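Local coordinates for extracellular solute-binding protein, family 1 (Trichodesmium erythraeum IMS101, PDB 6G7N) that binds ferric iron and probably delivers it to an ABC transporter, as a periplasmic-type solute-binding protein, at residues Ala86-Lys100 and Ser288-Gly300. Numbering follows the deposited sequence. Where two conformers were deposited one is given.
Sequences ANLRSPEKLWFGFSK and SFKNDSTNVSVYG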
loop_
_atom_site.group_PDB
_atom_site.type_symbol
_atom_site.label_atom_id
_atom_site.label_comp_id
_atom_site.label_asym_id
_atom_site.label_seq_id
_atom_site.Cartn_x
_atom_site.Cartn_y
_atom_site.Cartn_z
ATOM N N ALA A 86 11.727 -7.823 7.728
ATOM C CA ALA A 86 12.683 -7.593 6.654
ATOM C C ALA A 86 12.035 -7.373 5.298
ATOM O O ALA A 86 12.528 -6.589 4.493
ATOM C CB ALA A 86 13.663 -8.749 6.572
ATOM N N ASN A 87 10.932 -8.070 5.035
ATOM C CA ASN A 87 10.243 -7.945 3.752
ATOM C C ASN A 87 9.595 -6.588 3.537
ATOM O O ASN A 87 9.225 -6.271 2.407
ATOM C CB ASN A 87 9.227 -9.076 3.560
ATOM C CG ASN A 87 8.168 -9.116 4.640
ATOM O OD1 ASN A 87 8.506 -9.317 5.820
ATOM N ND2 ASN A 87 6.902 -8.902 4.277
ATOM N N LEU A 88 9.402 -5.809 4.610
ATOM C CA LEU A 88 8.723 -4.536 4.571
ATOM C C LEU A 88 9.686 -3.349 4.678
ATOM O O LEU A 88 9.239 -2.221 4.919
ATOM C CB LEU A 88 7.648 -4.461 5.661
ATOM C CG LEU A 88 6.604 -5.581 5.630
ATOM C CD1 LEU A 88 5.580 -5.379 6.736
ATOM C CD2 LEU A 88 5.900 -5.681 4.281
ATOM N N ARG A 89 10.984 -3.583 4.476
ATOM C CA ARG A 89 11.956 -2.482 4.463
ATOM C C ARG A 89 12.944 -2.695 3.319
ATOM O O ARG A 89 13.205 -3.806 2.851
ATOM C CB ARG A 89 12.664 -2.331 5.824
ATOM C CG ARG A 89 13.136 -3.622 6.470
ATOM C CD ARG A 89 13.885 -3.367 7.794
ATOM N NE ARG A 89 14.033 -4.574 8.618
ATOM C CZ ARG A 89 14.977 -5.499 8.456
ATOM N NH1 ARG A 89 15.008 -6.533 9.311
ATOM N NH2 ARG A 89 15.865 -5.429 7.468
ATOM N N SER A 90 13.509 -1.574 2.853
ATOM C CA SER A 90 14.476 -1.607 1.759
ATOM C C SER A 90 15.670 -2.482 2.136
ATOM O O SER A 90 16.291 -2.225 3.179
ATOM C CB SER A 90 15.031 -0.199 1.584
ATOM O OG SER A 90 16.138 -0.150 0.706
ATOM N N PRO A 91 16.116 -3.383 1.255
ATOM C CA PRO A 91 17.368 -4.114 1.517
ATOM C C PRO A 91 18.578 -3.211 1.712
ATOM O O PRO A 91 19.530 -3.612 2.392
ATOM C CB PRO A 91 17.523 -5.002 0.276
ATOM C CG PRO A 91 16.100 -5.246 -0.133
ATOM C CD PRO A 91 15.424 -3.924 0.068
ATOM N N GLU A 92 18.525 -2.007 1.149
ATOM C CA GLU A 92 19.627 -1.028 1.248
ATOM C C GLU A 92 19.401 -0.018 2.366
ATOM O O GLU A 92 20.170 0.950 2.496
ATOM C CB GLU A 92 19.800 -0.294 -0.085
ATOM C CG GLU A 92 20.224 -1.186 -1.253
ATOM C CD GLU A 92 20.254 -0.435 -2.572
ATOM O OE1 GLU A 92 21.245 0.283 -2.829
ATOM O OE2 GLU A 92 19.279 -0.541 -3.355
ATOM N N LYS A 93 18.338 -0.183 3.153
ATOM C CA LYS A 93 18.096 0.650 4.334
ATOM C C LYS A 93 17.754 2.087 3.997
ATOM O O LYS A 93 17.915 2.993 4.814
ATOM C CB LYS A 93 19.218 0.563 5.366
ATOM C CG LYS A 93 19.654 -0.855 5.706
ATOM C CD LYS A 93 18.565 -1.691 6.390
ATOM C CE LYS A 93 19.047 -3.098 6.770
ATOM N NZ LYS A 93 19.305 -3.936 5.577
ATOM N N LEU A 94 17.202 2.291 2.810
ATOM C CA LEU A 94 16.823 3.620 2.339
ATOM C C LEU A 94 15.427 4.062 2.767
ATOM O O LEU A 94 15.144 5.260 2.823
ATOM C CB LEU A 94 16.978 3.711 0.825
ATOM C CG LEU A 94 18.424 3.637 0.337
ATOM C CD1 LEU A 94 18.446 3.355 -1.147
ATOM C CD2 LEU A 94 19.177 4.930 0.656
ATOM N N TRP A 95 14.550 3.097 3.053
ATOM C CA TRP A 95 13.190 3.384 3.444
ATOM C C TRP A 95 12.649 2.156 4.162
ATOM O O TRP A 95 13.201 1.061 4.071
ATOM C CB TRP A 95 12.301 3.800 2.241
ATOM C CG TRP A 95 12.418 2.924 1.044
ATOM C CD1 TRP A 95 13.167 3.215 -0.070
ATOM C CD2 TRP A 95 11.826 1.636 0.807
ATOM N NE1 TRP A 95 13.086 2.185 -0.982
ATOM C CE2 TRP A 95 12.289 1.201 -0.452
ATOM C CE3 TRP A 95 10.981 0.784 1.562
ATOM C CZ2 TRP A 95 11.948 -0.034 -0.970
ATOM C CZ3 TRP A 95 10.662 -0.439 1.046
ATOM C CH2 TRP A 95 11.128 -0.845 -0.202
ATOM N N PHE A 96 11.533 2.386 4.836
ATOM C CA PHE A 96 10.990 1.436 5.817
ATOM C C PHE A 96 9.480 1.529 5.810
ATOM O O PHE A 96 8.924 2.622 5.778
ATOM C CB PHE A 96 11.497 1.815 7.233
ATOM C CG PHE A 96 13.000 1.850 7.349
ATOM C CD1 PHE A 96 13.706 3.005 6.979
ATOM C CD2 PHE A 96 13.732 0.729 7.725
ATOM C CE1 PHE A 96 15.088 3.035 7.007
ATOM C CE2 PHE A 96 15.125 0.767 7.733
ATOM C CZ PHE A 96 15.781 1.911 7.373
ATOM N N GLY A 97 8.812 0.377 5.932
ATOM C CA GLY A 97 7.375 0.374 6.141
ATOM C C GLY A 97 6.975 0.591 7.590
ATOM O O GLY A 97 7.577 0.027 8.477
ATOM N N PHE A 98 5.903 1.376 7.759
ATOM C CA PHE A 98 5.349 1.661 9.078
ATOM C C PHE A 98 3.901 1.230 9.249
ATOM O O PHE A 98 3.468 1.032 10.381
ATOM C CB PHE A 98 5.530 3.124 9.456
ATOM C CG PHE A 98 6.993 3.508 9.541
ATOM C CD1 PHE A 98 7.757 3.155 10.635
ATOM C CD2 PHE A 98 7.620 4.177 8.513
ATOM C CE1 PHE A 98 9.107 3.457 10.687
ATOM C CE2 PHE A 98 8.979 4.457 8.546
ATOM C CZ PHE A 98 9.717 4.111 9.641
ATOM N N SER A 99 3.151 1.043 8.154
ATOM C CA SER A 99 1.868 0.322 8.199
ATOM C C SER A 99 1.773 -0.500 6.921
ATOM O O SER A 99 2.504 -0.249 5.961
ATOM C CB SER A 99 0.647 1.217 8.448
ATOM O OG SER A 99 0.397 2.077 7.373
ATOM N N LYS A 100 0.860 -1.461 6.931
ATOM C CA LYS A 100 0.739 -2.454 5.887
ATOM C C LYS A 100 -0.690 -2.521 5.371
ATOM O O LYS A 100 -1.654 -2.466 6.134
ATOM C CB LYS A 100 1.139 -3.851 6.499
ATOM C CG LYS A 100 0.965 -5.097 5.707
ATOM C CD LYS A 100 1.526 -6.224 6.562
ATOM C CE LYS A 100 0.764 -6.663 7.811
ATOM N NZ LYS A 100 1.315 -7.942 8.327
ATOM N N SER A 288 -6.764 -13.156 10.486
ATOM C CA SER A 288 -5.373 -13.075 10.071
ATOM C C SER A 288 -5.189 -13.848 8.766
ATOM O O SER A 288 -6.042 -14.626 8.317
ATOM C CB SER A 288 -4.447 -13.614 11.140
ATOM O OG SER A 288 -4.783 -14.944 11.408
ATOM N N PHE A 289 -4.061 -13.597 8.123
ATOM C CA PHE A 289 -3.796 -14.185 6.830
ATOM C C PHE A 289 -2.297 -14.250 6.591
ATOM O O PHE A 289 -1.520 -13.414 7.080
ATOM C CB PHE A 289 -4.489 -13.409 5.679
ATOM C CG PHE A 289 -4.087 -11.973 5.562
ATOM C CD1 PHE A 289 -4.705 -11.013 6.329
ATOM C CD2 PHE A 289 -3.090 -11.573 4.665
ATOM C CE1 PHE A 289 -4.341 -9.694 6.230
ATOM C CE2 PHE A 289 -2.736 -10.248 4.544
ATOM C CZ PHE A 289 -3.370 -9.298 5.328
ATOM N N LYS A 290 -1.896 -15.256 5.827
ATOM C CA LYS A 290 -0.504 -15.428 5.449
ATOM C C LYS A 290 -0.072 -14.331 4.486
ATOM O O LYS A 290 -0.717 -14.097 3.473
ATOM C CB LYS A 290 -0.298 -16.767 4.754
ATOM C CG LYS A 290 1.138 -17.056 4.425
ATOM C CD LYS A 290 1.301 -18.385 3.724
ATOM C CE LYS A 290 2.759 -18.625 3.396
ATOM N NZ LYS A 290 2.969 -19.997 2.898
ATOM N N ASN A 291 1.017 -13.658 4.849
ATOM C CA ASN A 291 1.628 -12.626 4.027
ATOM C C ASN A 291 2.741 -13.262 3.168
ATOM O O ASN A 291 3.573 -13.996 3.695
ATOM C CB ASN A 291 2.353 -11.567 4.884
ATOM C CG ASN A 291 1.461 -10.677 5.754
ATOM O OD1 ASN A 291 1.889 -9.559 6.063
ATOM N ND2 ASN A 291 0.280 -11.132 6.202
ATOM N N ASP A 292 2.805 -12.897 1.887
ATOM C CA ASP A 292 3.976 -13.248 1.078
ATOM C C ASP A 292 5.244 -12.649 1.711
ATOM O O ASP A 292 5.207 -11.529 2.220
ATOM C CB ASP A 292 3.690 -12.741 -0.342
ATOM C CG ASP A 292 4.636 -13.250 -1.416
ATOM O OD1 ASP A 292 5.830 -13.528 -1.153
ATOM O OD2 ASP A 292 4.157 -13.352 -2.567
ATOM N N SER A 293 6.349 -13.394 1.727
ATOM C CA SER A 293 7.630 -12.894 2.266
ATOM C C SER A 293 8.471 -12.134 1.250
ATOM O O SER A 293 9.555 -11.701 1.597
ATOM C CB SER A 293 8.415 -14.016 2.895
ATOM O OG SER A 293 8.757 -14.952 1.905
ATOM N N THR A 294 7.986 -11.953 0.029
ATOM C CA THR A 294 8.732 -11.188 -0.974
ATOM C C THR A 294 9.085 -9.795 -0.455
ATOM O O THR A 294 8.260 -9.113 0.146
ATOM C CB THR A 294 7.872 -11.052 -2.244
ATOM O OG1 THR A 294 7.642 -12.355 -2.793
ATOM C CG2 THR A 294 8.528 -10.189 -3.334
ATOM N N ASN A 295 10.332 -9.357 -0.688
ATOM C CA ASN A 295 10.685 -8.017 -0.285
ATOM C C ASN A 295 9.966 -7.015 -1.184
ATOM O O ASN A 295 10.046 -7.086 -2.416
ATOM C CB ASN A 295 12.209 -7.823 -0.330
ATOM C CG ASN A 295 12.583 -6.483 0.238
ATOM O OD1 ASN A 295 12.460 -5.445 -0.440
ATOM N ND2 ASN A 295 12.993 -6.466 1.491
ATOM N N VAL A 296 9.294 -6.037 -0.563
ATOM C CA VAL A 296 8.437 -5.122 -1.320
ATOM C C VAL A 296 9.234 -4.216 -2.268
ATOM O O VAL A 296 8.641 -3.646 -3.180
ATOM C CB VAL A 296 7.508 -4.309 -0.397
ATOM C CG1 VAL A 296 6.562 -5.239 0.368
ATOM C CG2 VAL A 296 8.275 -3.432 0.565
ATOM N N SER A 297 10.556 -4.101 -2.086
ATOM C CA SER A 297 11.368 -3.369 -3.078
ATOM C C SER A 297 11.253 -3.945 -4.484
ATOM O O SER A 297 11.435 -3.211 -5.443
ATOM C CB SER A 297 12.832 -3.304 -2.681
ATOM O OG SER A 297 13.465 -4.558 -2.732
ATOM N N VAL A 298 10.966 -5.244 -4.602
ATOM C CA VAL A 298 10.760 -5.874 -5.920
ATOM C C VAL A 298 9.707 -5.126 -6.721
ATOM O O VAL A 298 9.765 -5.062 -7.957
ATOM C CB VAL A 298 10.343 -7.364 -5.719
ATOM C CG1 VAL A 298 9.785 -7.970 -6.985
ATOM C CG2 VAL A 298 11.538 -8.153 -5.205
ATOM N N TYR A 299 8.699 -4.598 -6.016
ATOM C CA TYR A 299 7.568 -3.911 -6.677
ATOM C C TYR A 299 8.032 -2.707 -7.421
ATOM O O TYR A 299 7.532 -2.358 -8.495
ATOM C CB TYR A 299 6.520 -3.375 -5.701
ATOM C CG TYR A 299 5.939 -4.368 -4.755
ATOM C CD1 TYR A 299 6.094 -5.730 -4.955
ATOM C CD2 TYR A 299 5.267 -3.935 -3.621
ATOM C CE1 TYR A 299 5.619 -6.646 -4.029
ATOM C CE2 TYR A 299 4.757 -4.847 -2.717
ATOM C CZ TYR A 299 4.940 -6.203 -2.928
ATOM O OH TYR A 299 4.472 -7.122 -2.027
ATOM N N GLY A 300 8.985 -2.003 -6.832
ATOM C CA GLY A 300 9.621 -0.859 -7.502
ATOM C C GLY A 300 10.593 -1.270 -8.578
ATOM O O GLY A 300 10.586 -0.720 -9.687
HETATM O O HOH W 1 5.919 -9.005 1.496
HETATM O O HOH W 2 4.663 -8.948 6.330
HETATM O O HOH W 3 -1.474 -9.339 7.853
#
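Asn295 and Arg89 join the turn leading into helix 297-301 to the loop before strand 96-108, in a fold of the periplasmic-binding-protein type. Asn295 OD1 accepts a capping bond from Ser297 N at 2.9 Å and a second bond from Ser297 OG, the two donors reaching it from opposite faces of the amide. With CG anti to the backbone N (chi1 -174°), the amide extends toward 86-100. The bond from Asn295 ND2 to Arg89 O is 3.0 Å long and nearly straight (167°), with Arg89 O close to the plane of the Asn295 amide. Pro91 CD packs 3.4 Å from Asn295 OD1. With an alanine here, Arg89 O would probably lose this donor, and Ser297 N and OG their shared acceptor. Next door, Val296 N donates to Asn87 O at 3.0 Å. Val296 CG2 and Ser297 CB meet the edge of the Trp95 ring, whose NE1 is hydrogen-bonded to Gln67 OE1 of helix 60-68. Asn87 ND2 donates to two waters. One of them donates to the carbonyl oxygens of Asp292 and Thr294, the other to Asn291 OD1. Lys100, its chain bent at chi3, comes from the opposite direction to Asn291. Lys100 NZ donates to Asn291 OD1 at 2.8 Å, tilted 21° from the carbonyl plane.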